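Local coordinates for protein 4-alpha-glucanotransferase (Corynebacterium glutamicum, PDB 5B68) that is an amylomaltase, also called disproportionating enzyme, that joins an N-terminal beta-sandwich domain to a TIM-barrel-type domain of the 4-alpha-glucanotransferase family, at residues A[141-146]-A[494-499]; A[191-196]-A[272-277]; A[196-201]-A[245-250]; A[238-243]-A[441-446]. One frame throughout, in Å; residues are numbered along the deposited sequence.

Contact 1 (A[141-146]-A[494-499])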
loop_
_atom_site.group_PDB
_atom_site.type_symbol
_atom_site.label_atom_id
_atom_site.label_comp_id
_atom_site.label_asym_id
_atom_site.label_seq_id
_atom_site.Cartn_x
_atom_site.Cartn_y
_atom_site.Cartn_z
ATOM N N LEU A 141 -14.731 5.089 -19.244
ATOM C CA LEU A 141 -14.057 5.035 -17.940
ATOM C C LEU A 141 -13.722 6.417 -17.478
ATOM O O LEU A 141 -13.482 7.265 -18.295
ATOM C CB LEU A 141 -12.784 4.209 -18.062
ATOM C CG LEU A 141 -12.946 2.747 -18.466
ATOM C CD1 LEU A 141 -11.574 2.068 -18.422
ATOM C CD2 LEU A 141 -13.841 1.994 -17.547
ATOM N N GLY A 142 -13.770 6.658 -16.170
ATOM C CA GLY A 142 -13.154 7.868 -15.648
ATOM C C GLY A 142 -14.010 8.563 -14.637
ATOM O O GLY A 142 -14.907 7.975 -13.988
ATOM N N TRP A 143 -13.634 9.824 -14.443
ATOM C CA TRP A 143 -14.073 10.635 -13.334
ATOM C C TRP A 143 -15.012 11.711 -13.813
ATOM O O TRP A 143 -14.596 12.774 -14.194
ATOM C CB TRP A 143 -12.842 11.254 -12.646
ATOM C CG TRP A 143 -12.002 10.200 -12.084
ATOM C CD1 TRP A 143 -11.020 9.516 -12.713
ATOM C CD2 TRP A 143 -12.129 9.624 -10.794
ATOM N NE1 TRP A 143 -10.504 8.560 -11.888
ATOM C CE2 TRP A 143 -11.174 8.606 -10.699
ATOM C CE3 TRP A 143 -12.948 9.878 -9.703
ATOM C CZ2 TRP A 143 -11.015 7.851 -9.552
ATOM C CZ3 TRP A 143 -12.789 9.131 -8.574
ATOM C CH2 TRP A 143 -11.839 8.121 -8.503
ATOM N N HIS A 144 -16.291 11.372 -13.790
ATOM C CA HIS A 144 -17.378 12.222 -14.234
ATOM C C HIS A 144 -18.158 12.839 -13.074
ATOM O O HIS A 144 -17.812 12.654 -11.932
ATOM C CB HIS A 144 -18.303 11.433 -15.150
ATOM C CG HIS A 144 -17.575 10.553 -16.110
ATOM N ND1 HIS A 144 -16.491 10.987 -16.830
ATOM C CD2 HIS A 144 -17.730 9.249 -16.419
ATOM C CE1 HIS A 144 -16.037 10.002 -17.573
ATOM N NE2 HIS A 144 -16.767 8.933 -17.338
ATOM N N LYS A 145 -19.183 13.610 -13.406
ATOM C CA LYS A 145 -20.041 14.191 -12.407
ATOM C C LYS A 145 -21.514 14.103 -12.765
ATOM O O LYS A 145 -21.873 14.232 -13.908
ATOM C CB LYS A 145 -19.680 15.650 -12.211
ATOM C CG LYS A 145 -18.364 15.871 -11.499
ATOM C CD LYS A 145 -18.377 17.200 -10.788
ATOM C CE LYS A 145 -17.045 17.513 -10.146
ATOM N NZ LYS A 145 -16.932 18.971 -9.902
ATOM N N LEU A 146 -22.341 13.923 -11.748
ATOM C CA LEU A 146 -23.763 14.091 -11.869
ATOM C C LEU A 146 -24.114 15.462 -11.316
ATOM O O LEU A 146 -23.638 15.869 -10.291
ATOM C CB LEU A 146 -24.529 13.019 -11.113
ATOM C CG LEU A 146 -24.728 11.684 -11.801
ATOM C CD1 LEU A 146 -25.031 10.586 -10.806
ATOM C CD2 LEU A 146 -25.793 11.767 -12.874
ATOM N N LEU A 494 -9.447 1.306 -7.593
ATOM C CA LEU A 494 -8.161 0.735 -7.751
ATOM C C LEU A 494 -8.009 0.173 -9.172
ATOM O O LEU A 494 -6.999 0.413 -9.857
ATOM C CB LEU A 494 -7.946 -0.348 -6.681
ATOM C CG LEU A 494 -6.748 -1.253 -6.833
ATOM C CD1 LEU A 494 -5.486 -0.437 -6.733
ATOM C CD2 LEU A 494 -6.778 -2.302 -5.743
ATOM N N ALA A 495 -9.008 -0.553 -9.648
ATOM C CA ALA A 495 -8.951 -1.126 -10.997
ATOM C C ALA A 495 -8.912 -0.032 -12.075
ATOM O O ALA A 495 -8.127 -0.161 -13.049
ATOM C CB ALA A 495 -10.088 -2.091 -11.261
ATOM N N LEU A 496 -9.675 1.026 -11.850
ATOM C CA LEU A 496 -9.712 2.140 -12.773
ATOM C C LEU A 496 -8.350 2.808 -12.871
ATOM O O LEU A 496 -7.845 2.956 -13.979
ATOM C CB LEU A 496 -10.768 3.153 -12.396
ATOM C CG LEU A 496 -10.840 4.482 -13.186
ATOM C CD1 LEU A 496 -11.017 4.292 -14.672
ATOM C CD2 LEU A 496 -11.973 5.308 -12.590
ATOM N N GLU A 497 -7.806 3.227 -11.754
ATOM C CA GLU A 497 -6.500 3.875 -11.787
ATOM C C GLU A 497 -5.368 3.002 -12.382
ATOM O O GLU A 497 -4.517 3.485 -13.173
ATOM C CB GLU A 497 -6.186 4.467 -10.454
ATOM C CG GLU A 497 -7.007 5.714 -10.122
ATOM C CD GLU A 497 -6.821 6.820 -11.113
ATOM O OE1 GLU A 497 -5.651 7.218 -11.406
ATOM O OE2 GLU A 497 -7.860 7.329 -11.628
ATOM N N ALA A 498 -5.339 1.731 -11.999
ATOM C CA ALA A 498 -4.437 0.775 -12.601
ATOM C C ALA A 498 -4.642 0.561 -14.096
ATOM O O ALA A 498 -3.666 0.525 -14.863
ATOM C CB ALA A 498 -4.438 -0.564 -11.814
ATOM N N GLU A 499 -5.887 0.462 -14.546
ATOM C CA GLU A 499 -6.158 0.292 -15.948
ATOM C C GLU A 499 -5.677 1.507 -16.725
ATOM O O GLU A 499 -5.002 1.319 -17.735
ATOM C CB GLU A 499 -7.615 -0.016 -16.205
ATOM C CG GLU A 499 -7.934 -0.307 -17.659
ATOM C CD GLU A 499 -7.408 -1.645 -18.177
ATOM O OE1 GLU A 499 -6.791 -2.379 -17.428
ATOM O OE2 GLU A 499 -7.597 -1.956 -19.354
#
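W143 meets helix 487-500 through its indole nitrogen: NE1 donates to E497 OE2 over 2.9 Å, with an N-H...O angle of 145° and the oxygen tilted 21° out of the ring plane. L496 reaches the same nitrogen, its CD2 lying 3.6 Å from W143 NE1, and its other branch, CD1, packs 3.8 Å from L141 CB, so the leucine straddles the start of the strand. A chi1 of 173° sets L496 CG anti to the backbone N, and its two methyls then touch L141 and W143. CD1 also lies 3.9 Å from the backbone N of G142. The E497 chain bends at chi2, and its OE2 is shared with R448 in a salt bridge, which helps to fix the carboxylate before W143. At the margin E499 bonds to S167. Strand 142-150 of the beta sandwich, flanked by strand 153-162 whose I160 touches both W143 and L496, thus abuts helix 487-500 of the TIM-barrel-type domain, with helix 441-452 covering the indole.

Contact 2 (A[191-196]-A[272-277])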
loop_
_atom_site.group_PDB
_atom_site.type_symbol
_atom_site.label_atom_id
_atom_site.label_comp_id
_atom_site.label_asym_id
_atom_site.label_seq_id
_atom_site.Cartn_x
_atom_site.Cartn_y
_atom_site.Cartn_z
ATOM N N LEU A 191 28.142 4.708 -5.236
ATOM C CA LEU A 191 27.788 6.097 -5.012
ATOM C C LEU A 191 26.628 6.422 -4.039
ATOM O O LEU A 191 26.472 7.551 -3.678
ATOM C CB LEU A 191 27.579 6.801 -6.348
ATOM C CG LEU A 191 28.723 6.689 -7.356
ATOM C CD1 LEU A 191 28.321 7.197 -8.724
ATOM C CD2 LEU A 191 29.967 7.402 -6.869
ATOM N N SER A 192 25.834 5.450 -3.614
ATOM C CA SER A 192 24.752 5.714 -2.670
ATOM C C SER A 192 25.292 6.434 -1.412
ATOM O O SER A 192 26.394 6.130 -0.922
ATOM C CB SER A 192 24.082 4.446 -2.204
ATOM O OG SER A 192 23.736 3.606 -3.318
ATOM N N TRP A 193 24.460 7.295 -0.829
ATOM C CA TRP A 193 24.760 7.856 0.505
ATOM C C TRP A 193 24.382 6.945 1.623
ATOM O O TRP A 193 23.467 7.232 2.429
ATOM C CB TRP A 193 24.125 9.251 0.660
ATOM C CG TRP A 193 24.734 10.313 -0.172
ATOM C CD1 TRP A 193 25.382 10.190 -1.389
ATOM C CD2 TRP A 193 24.735 11.722 0.121
ATOM N NE1 TRP A 193 25.753 11.414 -1.843
ATOM C CE2 TRP A 193 25.379 12.367 -0.936
ATOM C CE3 TRP A 193 24.217 12.491 1.165
ATOM C CZ2 TRP A 193 25.538 13.755 -0.985
ATOM C CZ3 TRP A 193 24.395 13.896 1.105
ATOM C CH2 TRP A 193 25.034 14.479 0.034
ATOM N N GLY A 194 25.005 5.759 1.677
ATOM C CA GLY A 194 24.702 4.887 2.781
ATOM C C GLY A 194 23.427 4.083 2.628
ATOM O O GLY A 194 23.178 3.174 3.385
ATOM N N MET A 195 22.561 4.486 1.720
ATOM C CA MET A 195 21.300 3.799 1.577
ATOM C C MET A 195 20.831 3.976 0.147
ATOM O O MET A 195 21.203 4.921 -0.503
ATOM C CB MET A 195 20.286 4.327 2.598
ATOM C CG MET A 195 19.397 5.454 2.123
ATOM S SD MET A 195 18.216 6.118 3.312
ATOM C CE MET A 195 16.664 5.398 2.825
ATOM N N GLY A 196 20.020 3.059 -0.337
ATOM C CA GLY A 196 19.647 3.136 -1.769
ATOM C C GLY A 196 18.759 4.341 -2.056
ATOM O O GLY A 196 17.981 4.779 -1.154
ATOM N N ALA A 272 31.451 10.997 0.336
ATOM C CA ALA A 272 32.507 10.052 0.698
ATOM C C ALA A 272 32.308 9.372 2.076
ATOM O O ALA A 272 32.521 8.155 2.186
ATOM C CB ALA A 272 33.844 10.739 0.626
ATOM N N GLU A 273 31.884 10.095 3.113
ATOM C CA GLU A 273 31.660 9.436 4.419
ATOM C C GLU A 273 30.470 8.468 4.417
ATOM O O GLU A 273 30.489 7.395 5.137
ATOM C CB GLU A 273 31.490 10.428 5.599
ATOM C CG GLU A 273 30.917 9.728 6.869
ATOM C CD GLU A 273 30.844 10.594 8.125
ATOM O OE1 GLU A 273 29.885 10.376 8.922
ATOM O OE2 GLU A 273 31.736 11.466 8.320
ATOM N N PHE A 274 29.381 8.854 3.715
ATOM C CA PHE A 274 28.183 7.999 3.743
ATOM C C PHE A 274 28.523 6.786 2.868
ATOM O O PHE A 274 28.159 5.656 3.203
ATOM C CB PHE A 274 26.904 8.756 3.283
ATOM C CG PHE A 274 26.425 9.763 4.305
ATOM C CD1 PHE A 274 26.126 9.366 5.615
ATOM C CD2 PHE A 274 26.326 11.110 3.971
ATOM C CE1 PHE A 274 25.731 10.309 6.579
ATOM C CE2 PHE A 274 25.946 12.043 4.917
ATOM C CZ PHE A 274 25.671 11.651 6.218
ATOM N N ARG A 275 29.244 7.037 1.787
ATOM C CA ARG A 275 29.648 5.974 0.849
ATOM C C ARG A 275 30.508 4.855 1.489
ATOM O O ARG A 275 30.436 3.717 1.089
ATOM C CB ARG A 275 30.432 6.594 -0.301
ATOM C CG ARG A 275 29.528 7.334 -1.249
ATOM C CD ARG A 275 30.253 8.126 -2.302
ATOM N NE ARG A 275 29.250 8.823 -3.108
ATOM C CZ ARG A 275 29.474 9.800 -3.970
ATOM N NH1 ARG A 275 30.705 10.258 -4.219
ATOM N NH2 ARG A 275 28.449 10.311 -4.622
ATOM N N GLU A 276 31.315 5.178 2.482
ATOM C CA GLU A 276 32.013 4.143 3.228
ATOM C C GLU A 276 31.040 3.128 3.863
ATOM O O GLU A 276 31.325 1.921 3.948
ATOM C CB GLU A 276 32.890 4.793 4.351
ATOM C CG GLU A 276 34.121 5.526 3.821
ATOM C CD GLU A 276 35.116 4.609 3.076
ATOM O OE1 GLU A 276 35.302 3.418 3.475
ATOM O OE2 GLU A 276 35.716 5.074 2.074
ATOM N N ARG A 277 29.867 3.599 4.325
ATOM C CA ARG A 277 28.877 2.725 4.912
ATOM C C ARG A 277 28.412 1.650 3.920
ATOM O O ARG A 277 28.125 0.538 4.324
ATOM C CB ARG A 277 27.658 3.505 5.455
ATOM C CG ARG A 277 28.066 4.634 6.414
ATOM C CD ARG A 277 26.847 5.114 7.172
ATOM N NE ARG A 277 27.189 6.331 7.899
ATOM C CZ ARG A 277 26.296 7.189 8.401
ATOM N NH1 ARG A 277 24.970 6.975 8.295
ATOM N NH2 ARG A 277 26.751 8.277 9.031
HETATM O O HOH W 1 25.764 9.899 -5.155
#
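L191 and R275 lie side by side and point the same way, the leucine CD2 resting over the centre of one guanidinium face, 3.8 Å from R275 CZ. The arginine chain, extended from CG to NE, brings NE to L191 O, to which it donates over 3.1 Å from 38° above the carbonyl plane. A water bridges the same L191 O to R275 NH2, lying at the guanidinium edge. W193 turns its indole plane 79° from the guanidinium, and R275 NH2 stands near the ring plane, 4.0 Å from W193 NE1. W193 CE3, on the benzo ring, instead touches F274 CD2 at 3.8 Å; these two rings have nearly parallel planes, 19° apart, but are slid so far that they barely overlap. F274 CB lies 3.5 Å from W193 C, and the CA atoms of the two residues are 4.7 Å apart, at an inverse gamma turn centred on W193. G194 follows with positive phi, next to F274 O. E251 receives both W193 NE1 and R275 NH2. The arginine therefore combines an apolar face with a polar edge: its probable positive charge is met by E251, NE is taken by a carbonyl, and NH2 is shared by E251 and a water.

Contact 3 (A[196-201]-A[245-250])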
loop_
_atom_site.group_PDB
_atom_site.type_symbol
_atom_site.label_atom_id
_atom_site.label_comp_id
_atom_site.label_asym_id
_atom_site.label_seq_id
_atom_site.Cartn_x
_atom_site.Cartn_y
_atom_site.Cartn_z
ATOM N N GLY A 196 20.020 3.059 -0.337
ATOM C CA GLY A 196 19.647 3.136 -1.769
ATOM C C GLY A 196 18.759 4.341 -2.056
ATOM O O GLY A 196 17.981 4.779 -1.154
ATOM N N ASP A 197 18.838 4.817 -3.263
ATOM C CA ASP A 197 18.157 6.028 -3.714
ATOM C C ASP A 197 17.524 5.785 -5.070
ATOM O O ASP A 197 17.533 4.632 -5.563
ATOM C CB ASP A 197 19.152 7.218 -3.662
ATOM C CG ASP A 197 20.367 7.058 -4.588
ATOM O OD1 ASP A 197 20.221 6.513 -5.708
ATOM O OD2 ASP A 197 21.487 7.502 -4.230
ATOM N N PHE A 198 16.926 6.816 -5.671
ATOM C CA PHE A 198 16.183 6.597 -6.964
ATOM C C PHE A 198 17.138 6.178 -8.080
ATOM O O PHE A 198 16.746 5.509 -9.039
ATOM C CB PHE A 198 15.404 7.874 -7.447
ATOM C CG PHE A 198 14.354 8.350 -6.455
ATOM C CD1 PHE A 198 13.310 7.534 -6.088
ATOM C CD2 PHE A 198 14.369 9.651 -5.992
ATOM C CE1 PHE A 198 12.308 7.986 -5.239
ATOM C CE2 PHE A 198 13.370 10.119 -5.152
ATOM C CZ PHE A 198 12.366 9.262 -4.733
ATOM N N ASN A 199 18.394 6.645 -8.034
ATOM C CA ASN A 199 19.353 6.204 -9.011
ATOM C C ASN A 199 19.597 4.734 -8.905
ATOM O O ASN A 199 19.539 4.002 -9.894
ATOM C CB ASN A 199 20.674 6.988 -8.859
ATOM C CG ASN A 199 21.674 6.670 -9.952
ATOM O OD1 ASN A 199 22.163 5.559 -10.048
ATOM N ND2 ASN A 199 21.971 7.653 -10.783
ATOM N N ASP A 200 19.835 4.306 -7.670
ATOM C CA ASP A 200 19.973 2.893 -7.392
ATOM C C ASP A 200 18.795 2.042 -7.852
ATOM O O ASP A 200 18.986 0.914 -8.301
ATOM C CB ASP A 200 20.244 2.599 -5.919
ATOM C CG ASP A 200 21.499 3.306 -5.394
ATOM O OD1 ASP A 200 22.516 3.199 -6.049
ATOM O OD2 ASP A 200 21.459 3.918 -4.286
ATOM N N LEU A 201 17.592 2.573 -7.676
ATOM C CA LEU A 201 16.350 1.915 -8.143
ATOM C C LEU A 201 16.426 1.597 -9.622
ATOM O O LEU A 201 16.171 0.443 -10.093
ATOM C CB LEU A 201 15.130 2.785 -7.818
ATOM C CG LEU A 201 13.757 2.280 -8.275
ATOM C CD1 LEU A 201 13.488 0.963 -7.608
ATOM C CD2 LEU A 201 12.707 3.305 -7.923
ATOM N N PRO A 245 11.471 12.229 0.173
ATOM C CA PRO A 245 12.658 12.821 -0.400
ATOM C C PRO A 245 14.010 12.267 0.060
ATOM O O PRO A 245 14.978 12.593 -0.582
ATOM C CB PRO A 245 12.510 14.349 -0.059
ATOM C CG PRO A 245 11.087 14.488 0.406
ATOM C CD PRO A 245 10.787 13.175 1.087
ATOM N N ILE A 246 14.046 11.387 1.054
ATOM C CA ILE A 246 15.285 10.711 1.453
ATOM C C ILE A 246 15.958 9.942 0.337
ATOM O O ILE A 246 17.186 9.705 0.389
ATOM C CB ILE A 246 15.091 9.838 2.637
ATOM C CG1 ILE A 246 16.422 9.714 3.428
ATOM C CG2 ILE A 246 14.458 8.474 2.330
ATOM C CD1 ILE A 246 16.227 8.887 4.669
ATOM N N TYR A 247 15.158 9.587 -0.659
ATOM C CA TYR A 247 15.603 8.811 -1.800
ATOM C C TYR A 247 16.196 9.626 -2.958
ATOM O O TYR A 247 16.711 9.058 -3.883
ATOM C CB TYR A 247 14.466 7.935 -2.323
ATOM C CG TYR A 247 13.991 6.850 -1.387
ATOM C CD1 TYR A 247 14.797 5.774 -1.069
ATOM C CD2 TYR A 247 12.724 6.887 -0.847
ATOM C CE1 TYR A 247 14.360 4.786 -0.229
ATOM C CE2 TYR A 247 12.287 5.908 -0.012
ATOM C CZ TYR A 247 13.110 4.855 0.298
ATOM O OH TYR A 247 12.649 3.886 1.119
ATOM N N ILE A 248 16.118 10.948 -2.902
ATOM C CA ILE A 248 16.691 11.753 -3.903
ATOM C C ILE A 248 18.214 11.557 -3.944
ATOM O O ILE A 248 18.875 11.568 -2.866
ATOM C CB ILE A 248 16.414 13.231 -3.634
ATOM C CG1 ILE A 248 14.901 13.542 -3.788
ATOM C CG2 ILE A 248 17.205 14.084 -4.586
ATOM C CD1 ILE A 248 14.552 14.946 -3.298
ATOM N N ARG A 249 18.767 11.372 -5.137
ATOM C CA ARG A 249 20.209 11.428 -5.297
ATOM C C ARG A 249 20.529 12.830 -5.721
ATOM O O ARG A 249 20.235 13.238 -6.819
ATOM C CB ARG A 249 20.736 10.492 -6.363
ATOM C CG ARG A 249 22.228 10.699 -6.568
ATOM C CD ARG A 249 22.930 9.567 -7.278
ATOM N NE ARG A 249 22.931 8.321 -6.538
ATOM C CZ ARG A 249 23.599 7.257 -6.944
ATOM N NH1 ARG A 249 24.303 7.335 -8.051
ATOM N NH2 ARG A 249 23.559 6.131 -6.270
ATOM N N VAL A 250 21.165 13.555 -4.834
ATOM C CA VAL A 250 21.269 14.998 -5.053
ATOM C C VAL A 250 22.136 15.346 -6.214
ATOM O O VAL A 250 21.906 16.343 -6.936
ATOM C CB VAL A 250 21.693 15.744 -3.742
ATOM C CG1 VAL A 250 20.744 15.451 -2.586
ATOM C CG2 VAL A 250 23.153 15.450 -3.365
#
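The backbones of D197 and Y247 come within 4.2 Å at their CA atoms, and F198 N, in the first turn of helix 198-209, donates to Y247 O over 2.9 Å in the carbonyl plane. The F198 ring receives Y247 CB over one face, a CH-pi contact 3.6 Å from the centroid, while the two aromatic planes sit obliquely. G196 O lies in the plane of the Y247 ring, at its edge. Beyond the aromatic pair R249 reaches the helix start: a bend at chi3 (-65°) sets NE, and the guanidinium meets D197 side-on. R249 NE (2.8 Å) and NH2 (3.2 Å) both bond to D197 OD2, from the syn side and in the guanidinium plane, although the carboxylate stands 83° to that plane. N199 covers one guanidinium face, its CB over the centre and its amide stacked within 5° of parallel. R249 NH2 also forms a salt bridge to D200 OD1, 3.1 Å away. D197 and D200 make a capping box, D200 N donating to D197 OD1 and D197 N to D200 OD2. S192 and S189 bond to D200 as well, and N199 ND2 turns to D252. One buried arginine thus faces two aspartates of a capping box, D197 being the N-cap; the paired negative charges probably favour its protonated form, and its charge in turn would stabilise them both as carboxylates.

Contact 4 (A[238-243]-A[441-446]). With SO4 (sulfate ion), chain K.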
loop_
_atom_site.group_PDB
_atom_site.type_symbol
_atom_site.label_atom_id
_atom_site.label_comp_id
_atom_site.label_asym_id
_atom_site.label_seq_id
_atom_site.Cartn_x
_atom_site.Cartn_y
_atom_site.Cartn_z
ATOM N N THR A 238 3.765 9.229 6.520
ATOM C CA THR A 238 2.961 10.435 6.917
ATOM C C THR A 238 1.853 10.701 5.905
ATOM O O THR A 238 0.844 11.362 6.225
ATOM C CB THR A 238 3.886 11.680 7.136
ATOM O OG1 THR A 238 3.301 12.566 8.131
ATOM C CG2 THR A 238 4.143 12.406 5.898
ATOM N N THR A 239 1.964 10.123 4.725
ATOM C CA THR A 239 0.984 10.302 3.650
ATOM C C THR A 239 1.124 9.014 2.844
ATOM O O THR A 239 2.187 8.352 2.920
ATOM C CB THR A 239 1.303 11.546 2.786
ATOM O OG1 THR A 239 0.405 11.684 1.669
ATOM C CG2 THR A 239 2.793 11.595 2.233
ATOM N N ARG A 240 0.107 8.646 2.080
ATOM C CA ARG A 240 0.254 7.609 1.080
ATOM C C ARG A 240 0.309 8.184 -0.353
ATOM O O ARG A 240 0.343 7.450 -1.369
ATOM C CB ARG A 240 -0.861 6.580 1.217
ATOM C CG ARG A 240 -0.711 5.834 2.511
ATOM C CD ARG A 240 -1.601 4.653 2.573
ATOM N NE ARG A 240 -3.030 4.983 2.484
ATOM C CZ ARG A 240 -3.949 4.129 2.038
ATOM N NH1 ARG A 240 -5.247 4.500 2.044
ATOM N NH2 ARG A 240 -3.593 2.897 1.595
ATOM N N ARG A 241 0.314 9.487 -0.479
ATOM C CA ARG A 241 0.332 10.091 -1.788
ATOM C C ARG A 241 1.738 10.538 -2.183
ATOM O O ARG A 241 2.233 10.168 -3.200
ATOM C CB ARG A 241 -0.568 11.294 -1.811
ATOM C CG ARG A 241 -0.650 11.984 -3.155
ATOM C CD ARG A 241 -1.709 13.050 -3.301
ATOM N NE ARG A 241 -1.473 13.805 -4.492
ATOM C CZ ARG A 241 -2.160 14.896 -4.844
ATOM N NH1 ARG A 241 -1.750 15.575 -5.897
ATOM N NH2 ARG A 241 -3.233 15.327 -4.127
ATOM N N PHE A 242 2.320 11.386 -1.362
ATOM C CA PHE A 242 3.605 11.961 -1.667
ATOM C C PHE A 242 4.780 11.073 -1.314
ATOM O O PHE A 242 4.625 10.106 -0.626
ATOM C CB PHE A 242 3.693 13.357 -1.087
ATOM C CG PHE A 242 2.608 14.232 -1.588
ATOM C CD1 PHE A 242 2.682 14.762 -2.838
ATOM C CD2 PHE A 242 1.481 14.433 -0.843
ATOM C CE1 PHE A 242 1.668 15.538 -3.325
ATOM C CE2 PHE A 242 0.459 15.203 -1.320
ATOM C CZ PHE A 242 0.559 15.757 -2.562
ATOM N N ILE A 243 5.943 11.424 -1.839
ATOM C CA ILE A 243 7.103 10.520 -1.885
ATOM C C ILE A 243 8.200 10.975 -0.932
ATOM O O ILE A 243 8.408 12.188 -0.759
ATOM C CB ILE A 243 7.681 10.509 -3.295
ATOM C CG1 ILE A 243 6.614 10.179 -4.364
ATOM C CG2 ILE A 243 8.898 9.595 -3.428
ATOM C CD1 ILE A 243 5.969 8.840 -4.214
ATOM N N ILE A 441 -12.036 11.253 -3.992
ATOM C CA ILE A 441 -10.954 11.910 -4.652
ATOM C C ILE A 441 -9.598 11.694 -3.932
ATOM O O ILE A 441 -8.588 11.535 -4.633
ATOM C CB ILE A 441 -11.256 13.413 -4.873
ATOM C CG1 ILE A 441 -12.442 13.562 -5.833
ATOM C CG2 ILE A 441 -9.994 14.157 -5.299
ATOM C CD1 ILE A 441 -12.218 13.078 -7.269
ATOM N N PRO A 442 -9.582 11.627 -2.579
ATOM C CA PRO A 442 -8.292 11.316 -1.904
ATOM C C PRO A 442 -7.712 9.912 -2.226
ATOM O O PRO A 442 -6.493 9.744 -2.330
ATOM C CB PRO A 442 -8.666 11.447 -0.456
ATOM C CG PRO A 442 -9.702 12.562 -0.457
ATOM C CD PRO A 442 -10.555 12.110 -1.601
ATOM N N TRP A 443 -8.606 8.950 -2.426
ATOM C CA TRP A 443 -8.211 7.565 -2.811
ATOM C C TRP A 443 -7.681 7.607 -4.263
ATOM O O TRP A 443 -6.590 7.082 -4.584
ATOM C CB TRP A 443 -9.419 6.646 -2.688
ATOM C CG TRP A 443 -9.237 5.222 -3.087
ATOM C CD1 TRP A 443 -10.099 4.507 -3.834
ATOM C CD2 TRP A 443 -8.238 4.296 -2.643
ATOM N NE1 TRP A 443 -9.653 3.222 -3.988
ATOM C CE2 TRP A 443 -8.555 3.046 -3.207
ATOM C CE3 TRP A 443 -7.120 4.394 -1.821
ATOM C CZ2 TRP A 443 -7.756 1.914 -3.027
ATOM C CZ3 TRP A 443 -6.329 3.313 -1.637
ATOM C CH2 TRP A 443 -6.661 2.043 -2.226
ATOM N N ARG A 444 -8.438 8.260 -5.193
ATOM C CA ARG A 444 -7.953 8.477 -6.518
ATOM C C ARG A 444 -6.534 9.107 -6.566
ATOM O O ARG A 444 -5.668 8.643 -7.315
ATOM C CB ARG A 444 -8.876 9.434 -7.332
ATOM C CG ARG A 444 -8.379 9.606 -8.764
ATOM C CD ARG A 444 -9.198 10.664 -9.500
ATOM N NE ARG A 444 -8.837 11.985 -9.060
ATOM C CZ ARG A 444 -9.428 13.120 -9.465
ATOM N NH1 ARG A 444 -10.439 13.068 -10.319
ATOM N NH2 ARG A 444 -9.049 14.317 -8.953
ATOM N N ASN A 445 -6.345 10.184 -5.803
ATOM C CA ASN A 445 -5.131 10.964 -5.958
ATOM C C ASN A 445 -3.900 10.191 -5.436
ATOM O O ASN A 445 -2.825 10.256 -6.092
ATOM C CB ASN A 445 -5.285 12.304 -5.247
ATOM C CG ASN A 445 -6.227 13.253 -6.002
ATOM O OD1 ASN A 445 -6.653 12.980 -7.100
ATOM N ND2 ASN A 445 -6.491 14.376 -5.408
ATOM N N LEU A 446 -4.036 9.476 -4.316
ATOM C CA LEU A 446 -2.900 8.691 -3.829
ATOM C C LEU A 446 -2.568 7.564 -4.843
ATOM O O LEU A 446 -1.387 7.371 -5.213
ATOM C CB LEU A 446 -3.085 8.225 -2.428
ATOM C CG LEU A 446 -3.950 7.012 -2.150
ATOM C CD1 LEU A 446 -3.224 5.675 -2.303
ATOM C CD2 LEU A 446 -4.520 7.152 -0.797
HETATM S S SO4 K . -11.540 16.479 -10.700
HETATM O O1 SO4 K . -11.656 17.337 -11.910
HETATM O O2 SO4 K . -12.439 16.935 -9.607
HETATM O O3 SO4 K . -11.930 15.074 -11.043
HETATM O O4 SO4 K . -10.132 16.622 -10.257
#
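L446 fills the buried part of the contact with R240 and W443, its CB 3.7 Å from R240 O and 3.9 Å from R241 CA, where the loop backbone runs against helix 441-452. Its CG sits between backbone N and carbonyl carbon (chi1 80°), and CD2 lies over one face of the R240 guanidinium, 4.0 Å from R240 NH1. W443 CZ3 touches the same NH1, with the two planes 28° apart. R240 NH2 bonds to A388 O, and NE to a glycerol. R241 and N445, by contrast, are partly exposed. The extended R241 chain runs beside N445, whose CB faces the guanidinium, and N445 ND2 is 3.6 Å from R241 NH2; E320 takes R241 NH1 in a salt bridge. N445 OD1 turns instead to R444 NE. R444 grips a sulfate with two nitrogens, NH1 to O3 at 2.6 Å and NH2 to O4 at 2.9 Å; sulfate and glycerol both probably come from the crystallisation liquor. Joining a long loop after strand 215-218 to the helix before strand 456-459, the contact fits the loop-and-helix surround of a TIM-barrel-type parallel sheet.

How the contacts relate
Contacts 1, 3 and 4 are buried, while contact 2 is partly buried and lies farthest from the chain's centre. Contacts 2 and 3 hold one region: they share G196, and S192 of contact 2 probably bonds to D200 of contact 3, so the loop before helix 198-209 is tied to two places. Contact 1 instead joins the beta-sandwich domain to the barrel-type domain, and it touches contact 4 where R444 packs on W143. Contact 4 meets contact 3 through I243 against F198. The chemistry differs: contact 3 is ionic and capping, contact 2 combines a direct and a water-bridged hydrogen bond to one carbonyl with packing of two slid-apart rings, contact 1 has a single indole donor, and contact 4 relies on packing.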